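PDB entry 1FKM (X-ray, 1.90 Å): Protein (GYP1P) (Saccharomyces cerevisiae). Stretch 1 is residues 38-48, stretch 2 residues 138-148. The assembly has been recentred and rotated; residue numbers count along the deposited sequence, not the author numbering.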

ATOM      1  N   HIS A  38     -12.180  12.172   1.730  1.00 20.66           N
ATOM      2  CA  HIS A  38     -11.496  12.538   0.487  1.00 21.19           C
ATOM      3  C   HIS A  38     -10.488  11.528  -0.042  1.00 19.55           C
ATOM      4  O   HIS A  38     -10.044  11.644  -1.185  1.00 18.68           O
ATOM      5  CB  HIS A  38     -10.777  13.880   0.656  1.00 25.03           C
ATOM      6  CG  HIS A  38     -11.695  15.059   0.644  1.00 25.92           C
ATOM      7  ND1 HIS A  38     -11.777  15.949   1.693  1.00 27.89           N
ATOM      8  CD2 HIS A  38     -12.579  15.490  -0.285  1.00 25.42           C
ATOM      9  CE1 HIS A  38     -12.673  16.877   1.411  1.00 25.49           C
ATOM     10  NE2 HIS A  38     -13.174  16.622   0.215  1.00 28.85           N
ATOM     11  N   ARG A  39     -10.121  10.539   0.761  1.00 20.44           N
ATOM     12  CA  ARG A  39      -9.124   9.577   0.303  1.00 20.03           C
ATOM     13  C   ARG A  39      -9.345   8.915  -1.053  1.00 19.60           C
ATOM     14  O   ARG A  39      -8.421   8.853  -1.862  1.00 21.99           O
ATOM     15  CB  ARG A  39      -8.879   8.497   1.360  1.00 23.29           C
ATOM     16  CG  ARG A  39      -8.009   8.976   2.505  1.00 24.11           C
ATOM     17  CD  ARG A  39      -7.359   7.813   3.250  1.00 23.87           C
ATOM     18  NE  ARG A  39      -6.455   8.293   4.289  1.00 22.16           N
ATOM     19  CZ  ARG A  39      -6.753   8.348   5.583  1.00 24.05           C
ATOM     20  NH1 ARG A  39      -7.942   7.949   6.018  1.00 25.18           N
ATOM     21  NH2 ARG A  39      -5.857   8.808   6.444  1.00 24.55           N
ATOM     22  N   PRO A  40     -10.553   8.396  -1.321  1.00 18.96           N
ATOM     23  CA  PRO A  40     -10.765   7.754  -2.622  1.00 20.90           C
ATOM     24  C   PRO A  40     -10.294   8.617  -3.791  1.00 22.44           C
ATOM     25  O   PRO A  40      -9.426   8.210  -4.566  1.00 22.05           O
ATOM     26  CB  PRO A  40     -12.272   7.516  -2.642  1.00 17.80           C
ATOM     27  CG  PRO A  40     -12.566   7.238  -1.193  1.00 17.27           C
ATOM     28  CD  PRO A  40     -11.776   8.328  -0.502  1.00 17.22           C
ATOM     29  N   VAL A  41     -10.860   9.814  -3.902  1.00 21.02           N
ATOM     30  CA  VAL A  41     -10.496  10.722  -4.984  1.00 20.24           C
ATOM     31  C   VAL A  41      -9.032  11.157  -4.955  1.00 18.87           C
ATOM     32  O   VAL A  41      -8.336  11.077  -5.968  1.00 19.30           O
ATOM     33  CB  VAL A  41     -11.383  11.980  -4.967  1.00 24.99           C
ATOM     34  CG1 VAL A  41     -10.851  13.011  -5.953  1.00 27.31           C
ATOM     35  CG2 VAL A  41     -12.809  11.602  -5.339  1.00 30.36           C
ATOM     36  N   VAL A  42      -8.560  11.600  -3.795  1.00 16.21           N
ATOM     37  CA  VAL A  42      -7.184  12.074  -3.677  1.00 16.53           C
ATOM     38  C   VAL A  42      -6.146  10.999  -3.957  1.00 14.97           C
ATOM     39  O   VAL A  42      -5.142  11.274  -4.606  1.00 15.68           O
ATOM     40  CB  VAL A  42      -6.927  12.708  -2.286  1.00 17.23           C
ATOM     41  CG1 VAL A  42      -5.480  13.187  -2.189  1.00 17.14           C
ATOM     42  CG2 VAL A  42      -7.878  13.888  -2.079  1.00 17.20           C
ATOM     43  N   TRP A  43      -6.368   9.778  -3.473  1.00 17.77           N
ATOM     44  CA  TRP A  43      -5.418   8.706  -3.745  1.00 18.00           C
ATOM     45  C   TRP A  43      -5.337   8.434  -5.253  1.00 17.93           C
ATOM     46  O   TRP A  43      -4.254   8.221  -5.797  1.00 18.54           O
ATOM     47  CB  TRP A  43      -5.827   7.424  -3.016  1.00 18.70           C
ATOM     48  CG  TRP A  43      -5.346   7.344  -1.600  1.00 19.07           C
ATOM     49  CD1 TRP A  43      -5.089   8.393  -0.748  1.00 19.15           C
ATOM     50  CD2 TRP A  43      -5.119   6.148  -0.844  1.00 19.58           C
ATOM     51  NE1 TRP A  43      -4.721   7.912   0.493  1.00 21.50           N
ATOM     52  CE2 TRP A  43      -4.732   6.540   0.460  1.00 19.94           C
ATOM     53  CE3 TRP A  43      -5.208   4.779  -1.142  1.00 18.43           C
ATOM     54  CZ2 TRP A  43      -4.435   5.616   1.463  1.00 19.23           C
ATOM     55  CZ3 TRP A  43      -4.911   3.854  -0.138  1.00 18.97           C
ATOM     56  CH2 TRP A  43      -4.531   4.279   1.144  1.00 19.26           C
ATOM     57  N   LYS A  44      -6.482   8.436  -5.925  1.00 15.84           N
ATOM     58  CA  LYS A  44      -6.497   8.185  -7.366  1.00 16.23           C
ATOM     59  C   LYS A  44      -5.793   9.304  -8.128  1.00 17.52           C
ATOM     60  O   LYS A  44      -5.127   9.053  -9.134  1.00 17.72           O
ATOM     61  CB  LYS A  44      -7.932   8.013  -7.857  1.00 14.68           C
ATOM     62  CG  LYS A  44      -8.616   6.781  -7.262  1.00 15.79           C
ATOM     63  CD  LYS A  44     -10.072   6.671  -7.690  1.00 18.39           C
ATOM     64  CE  LYS A  44     -10.796   5.577  -6.896  1.00 21.35           C
ATOM     65  NZ  LYS A  44     -12.253   5.526  -7.209  1.00 24.13           N
ATOM     66  N   LEU A  45      -5.921  10.535  -7.641  1.00 19.36           N
ATOM     67  CA  LEU A  45      -5.259  11.666  -8.289  1.00 20.14           C
ATOM     68  C   LEU A  45      -3.748  11.617  -8.055  1.00 20.29           C
ATOM     69  O   LEU A  45      -2.963  11.795  -8.983  1.00 20.49           O
ATOM     70  CB  LEU A  45      -5.810  12.996  -7.757  1.00 21.56           C
ATOM     71  CG  LEU A  45      -7.218  13.417  -8.198  1.00 22.87           C
ATOM     72  CD1 LEU A  45      -7.711  14.567  -7.325  1.00 20.80           C
ATOM     73  CD2 LEU A  45      -7.187  13.825  -9.673  1.00 23.24           C
ATOM     74  N   LEU A  46      -3.338  11.352  -6.818  1.00 18.44           N
ATOM     75  CA  LEU A  46      -1.913  11.318  -6.498  1.00 20.21           C
ATOM     76  C   LEU A  46      -1.130  10.193  -7.164  1.00 21.31           C
ATOM     77  O   LEU A  46       0.035  10.371  -7.519  1.00 22.14           O
ATOM     78  CB  LEU A  46      -1.713  11.244  -4.981  1.00 20.65           C
ATOM     79  CG  LEU A  46      -2.176  12.472  -4.191  1.00 21.23           C
ATOM     80  CD1 LEU A  46      -2.049  12.201  -2.689  1.00 24.17           C
ATOM     81  CD2 LEU A  46      -1.342  13.687  -4.600  1.00 24.24           C
ATOM     82  N   ILE A  47      -1.760   9.038  -7.338  1.00 22.69           N
ATOM     83  CA  ILE A  47      -1.069   7.906  -7.944  1.00 24.05           C
ATOM     84  C   ILE A  47      -1.038   7.991  -9.474  1.00 24.93           C
ATOM     85  O   ILE A  47      -0.409   7.163 -10.142  1.00 26.87           O
ATOM     86  CB  ILE A  47      -1.702   6.563  -7.485  1.00 26.44           C
ATOM     87  CG1 ILE A  47      -0.690   5.430  -7.673  1.00 28.20           C
ATOM     88  CG2 ILE A  47      -2.991   6.284  -8.259  1.00 26.19           C
ATOM     89  CD1 ILE A  47      -1.138   4.114  -7.091  1.00 32.05           C
ATOM     90  N   GLY A  48      -1.709   8.996 -10.021  1.00 23.29           N
ATOM     91  CA  GLY A  48      -1.719   9.188 -11.464  1.00 25.87           C
ATOM     92  C   GLY A  48      -2.771   8.407 -12.228  1.00 26.34           C
ATOM     93  O   GLY A  48      -2.606   8.132 -13.417  1.00 27.43           O
ATOM     94  N   THR A 138      -4.772  -4.598  -0.780  1.00 19.29           N
ATOM     95  CA  THR A 138      -5.815  -4.301   0.207  1.00 18.99           C
ATOM     96  C   THR A 138      -6.048  -2.860   0.672  1.00 18.74           C
ATOM     97  O   THR A 138      -7.207  -2.457   0.848  1.00 19.21           O
ATOM     98  CB  THR A 138      -5.714  -5.267   1.434  1.00 23.04           C
ATOM     99  OG1 THR A 138      -4.481  -5.071   2.137  1.00 20.62           O
ATOM    100  CG2 THR A 138      -5.767  -6.710   0.946  1.00 23.08           C
ATOM    101  N   PRO A 139      -4.981  -2.060   0.880  1.00 20.22           N
ATOM    102  CA  PRO A 139      -5.235  -0.678   1.314  1.00 19.91           C
ATOM    103  C   PRO A 139      -6.025   0.089   0.251  1.00 19.54           C
ATOM    104  O   PRO A 139      -6.869   0.931   0.573  1.00 18.98           O
ATOM    105  CB  PRO A 139      -3.829  -0.106   1.516  1.00 22.99           C
ATOM    106  CG  PRO A 139      -3.040  -1.327   1.940  1.00 22.89           C
ATOM    107  CD  PRO A 139      -3.546  -2.380   0.968  1.00 22.37           C
ATOM    108  N   PHE A 140      -5.740  -0.200  -1.018  1.00 17.96           N
ATOM    109  CA  PHE A 140      -6.444   0.438  -2.131  1.00 17.19           C
ATOM    110  C   PHE A 140      -7.892  -0.033  -2.151  1.00 18.03           C
ATOM    111  O   PHE A 140      -8.815   0.775  -2.235  1.00 17.51           O
ATOM    112  CB  PHE A 140      -5.815   0.049  -3.476  1.00 19.62           C
ATOM    113  CG  PHE A 140      -4.550   0.787  -3.800  1.00 23.51           C
ATOM    114  CD1 PHE A 140      -4.511   2.176  -3.776  1.00 24.69           C
ATOM    115  CD2 PHE A 140      -3.399   0.090  -4.152  1.00 25.96           C
ATOM    116  CE1 PHE A 140      -3.346   2.861  -4.098  1.00 26.98           C
ATOM    117  CE2 PHE A 140      -2.227   0.768  -4.476  1.00 28.34           C
ATOM    118  CZ  PHE A 140      -2.200   2.153  -4.449  1.00 27.73           C
ATOM    119  N   PHE A 141      -8.068  -1.353  -2.093  1.00 15.12           N
ATOM    120  CA  PHE A 141      -9.397  -1.965  -2.137  1.00 15.69           C
ATOM    121  C   PHE A 141     -10.289  -1.406  -1.047  1.00 16.02           C
ATOM    122  O   PHE A 141     -11.392  -0.938  -1.316  1.00 15.17           O
ATOM    123  CB  PHE A 141      -9.302  -3.493  -1.974  1.00 17.92           C
ATOM    124  CG  PHE A 141     -10.624  -4.200  -2.117  1.00 20.78           C
ATOM    125  CD1 PHE A 141     -11.190  -4.398  -3.372  1.00 21.73           C
ATOM    126  CD2 PHE A 141     -11.323  -4.627  -0.994  1.00 21.92           C
ATOM    127  CE1 PHE A 141     -12.438  -5.007  -3.509  1.00 23.05           C
ATOM    128  CE2 PHE A 141     -12.574  -5.238  -1.120  1.00 22.25           C
ATOM    129  CZ  PHE A 141     -13.133  -5.427  -2.374  1.00 20.98           C
ATOM    130  N   GLU A 142      -9.796  -1.463   0.183  1.00 19.27           N
ATOM    131  CA  GLU A 142     -10.537  -0.989   1.345  1.00 20.22           C
ATOM    132  C   GLU A 142     -10.845   0.508   1.291  1.00 20.38           C
ATOM    133  O   GLU A 142     -11.967   0.921   1.566  1.00 20.14           O
ATOM    134  CB  GLU A 142      -9.746  -1.336   2.609  1.00 26.34           C
ATOM    135  CG  GLU A 142     -10.352  -0.850   3.889  1.00 30.55           C
ATOM    136  CD  GLU A 142      -9.698  -1.488   5.100  1.00 30.82           C
ATOM    137  OE1 GLU A 142      -9.205  -2.639   4.988  1.00 30.69           O
ATOM    138  OE2 GLU A 142      -9.692  -0.841   6.161  1.00 30.77           O
ATOM    139  N   THR A 143      -9.855   1.321   0.935  1.00 16.49           N
ATOM    140  CA  THR A 143     -10.067   2.763   0.840  1.00 17.55           C
ATOM    141  C   THR A 143     -11.054   3.125  -0.275  1.00 15.35           C
ATOM    142  O   THR A 143     -11.940   3.969  -0.095  1.00 16.87           O
ATOM    143  CB  THR A 143      -8.731   3.491   0.599  1.00 20.27           C
ATOM    144  OG1 THR A 143      -7.862   3.251   1.712  1.00 20.75           O
ATOM    145  CG2 THR A 143      -8.948   4.989   0.448  1.00 24.42           C
ATOM    146  N   PHE A 144     -10.917   2.492  -1.433  1.00 17.82           N
ATOM    147  CA  PHE A 144     -11.832   2.783  -2.532  1.00 17.47           C
ATOM    148  C   PHE A 144     -13.252   2.323  -2.205  1.00 18.33           C
ATOM    149  O   PHE A 144     -14.225   2.885  -2.704  1.00 17.19           O
ATOM    150  CB  PHE A 144     -11.328   2.123  -3.814  1.00 18.29           C
ATOM    151  CG  PHE A 144     -10.050   2.716  -4.326  1.00 16.52           C
ATOM    152  CD1 PHE A 144      -9.521   3.867  -3.743  1.00 17.51           C
ATOM    153  CD2 PHE A 144      -9.367   2.128  -5.386  1.00 17.82           C
ATOM    154  CE1 PHE A 144      -8.327   4.423  -4.207  1.00 18.65           C
ATOM    155  CE2 PHE A 144      -8.179   2.674  -5.854  1.00 17.86           C
ATOM    156  CZ  PHE A 144      -7.656   3.823  -5.263  1.00 17.78           C
ATOM    157  N   LEU A 145     -13.363   1.304  -1.359  1.00 17.39           N
ATOM    158  CA  LEU A 145     -14.665   0.789  -0.943  1.00 21.15           C
ATOM    159  C   LEU A 145     -15.428   1.840  -0.142  1.00 20.34           C
ATOM    160  O   LEU A 145     -16.647   1.905  -0.224  1.00 19.59           O
ATOM    161  CB  LEU A 145     -14.502  -0.441  -0.042  1.00 27.50           C
ATOM    162  CG  LEU A 145     -14.851  -1.855  -0.503  1.00 33.22           C
ATOM    163  CD1 LEU A 145     -14.661  -2.802   0.681  1.00 32.69           C
ATOM    164  CD2 LEU A 145     -16.291  -1.924  -1.003  1.00 31.83           C
ATOM    165  N   THR A 146     -14.715   2.656   0.635  1.00 21.10           N
ATOM    166  CA  THR A 146     -15.381   3.653   1.472  1.00 20.91           C
ATOM    167  C   THR A 146     -16.187   4.672   0.688  1.00 21.66           C
ATOM    168  O   THR A 146     -17.111   5.273   1.224  1.00 23.45           O
ATOM    169  CB  THR A 146     -14.387   4.415   2.407  1.00 19.26           C
ATOM    170  OG1 THR A 146     -13.473   5.201   1.630  1.00 18.57           O
ATOM    171  CG2 THR A 146     -13.608   3.427   3.270  1.00 18.03           C
ATOM    172  N   GLU A 147     -15.844   4.865  -0.578  1.00 21.43           N
ATOM    173  CA  GLU A 147     -16.566   5.822  -1.409  1.00 23.01           C
ATOM    174  C   GLU A 147     -18.008   5.375  -1.661  1.00 22.25           C
ATOM    175  O   GLU A 147     -18.853   6.186  -2.026  1.00 22.48           O
ATOM    176  CB  GLU A 147     -15.856   5.998  -2.752  1.00 27.69           C
ATOM    177  CG  GLU A 147     -16.292   7.242  -3.503  1.00 33.39           C
ATOM    178  CD  GLU A 147     -15.521   7.451  -4.790  1.00 35.79           C
ATOM    179  OE1 GLU A 147     -15.120   6.452  -5.422  1.00 36.58           O
ATOM    180  OE2 GLU A 147     -15.327   8.621  -5.176  1.00 39.43           O
ATOM    181  N   TYR A 148     -18.285   4.087  -1.472  1.00 21.88           N
ATOM    182  CA  TYR A 148     -19.631   3.546  -1.705  1.00 23.20           C
ATOM    183  C   TYR A 148     -20.505   3.479  -0.456  1.00 24.59           C
ATOM    184  O   TYR A 148     -21.661   3.047  -0.518  1.00 23.17           O
ATOM    185  CB  TYR A 148     -19.527   2.152  -2.332  1.00 23.81           C
ATOM    186  CG  TYR A 148     -18.916   2.169  -3.711  1.00 24.20           C
ATOM    187  CD1 TYR A 148     -19.708   2.358  -4.846  1.00 25.20           C
ATOM    188  CD2 TYR A 148     -17.542   2.037  -3.882  1.00 24.15           C
ATOM    189  CE1 TYR A 148     -19.143   2.413  -6.117  1.00 25.45           C
ATOM    190  CE2 TYR A 148     -16.967   2.094  -5.149  1.00 26.01           C
ATOM    191  CZ  TYR A 148     -17.771   2.282  -6.258  1.00 26.18           C
ATOM    192  OH  TYR A 148     -17.200   2.344  -7.506  1.00 26.41           O
TER
HETATM  193  O   HOH W   1     -13.837   4.202  -5.113  1.00 26.73           O
HETATM  194  O   HOH W   2     -13.186   8.175  -6.891  1.00 39.79           O

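Two helices of one chain, 39-46 and 138-145, pack with their N-to-C directions at 136° and their axes 9.0 Å apart at closest approach, burying 564 Å² between the stretches. The backbones come nearest at Pro 40 and Phe 144, whose CA atoms lie 5.1 Å apart; between Trp 43 and Phe 140 the CA separation is 8.5 Å, room that aromatic rings fill. No direct hydrogen bond crosses the interface, so packing, charge and water hold it together.

Apolar contacts centre on Trp 43. Thr 143 lies over one face of its indole, with CG2 of Thr 143 4.1 Å from the centroid of the six-membered ring of Trp 43, a CH-pi contact. The threonine hydroxyl is satisfied within its own helix, OG1 of Thr 143 donating to O of Pro 139 at 2.8 Å, while the same OG1 lies 3.5 Å from CH2 of Trp 43. The Phe 140 ring meets the indole obliquely, CE3 of Trp 43 lying 3.8 Å from CD1 of Phe 140, and one turn on, CD1 of Ile 47 reaches CZ of Phe 140 at 3.5 Å. At the close end, the ring of Pro 40 packs against the opposing stretch, its CG 3.5 Å from O of Thr 143 and 3.8 Å from CB of Glu 147.

Lys 44 combines apolar and charged contacts. Its extended chain crosses the face of Phe 144, with CE of Lys 44 3.7 Å from the ring centroid of Phe 144 (CH-pi) and NZ of Lys 44 4.7 Å from that centroid (cation-pi). From this position over the ring, NZ of Lys 44 also forms a salt bridge with OE1 of Glu 147, at 3.5 Å.

Two waters reinforce this pairing. Water 1 accepts from NZ of Lys 44 and donates to OE1 of Glu 147 and O of Phe 144; water 2 links NZ of Lys 44 to OE2 of Glu 147.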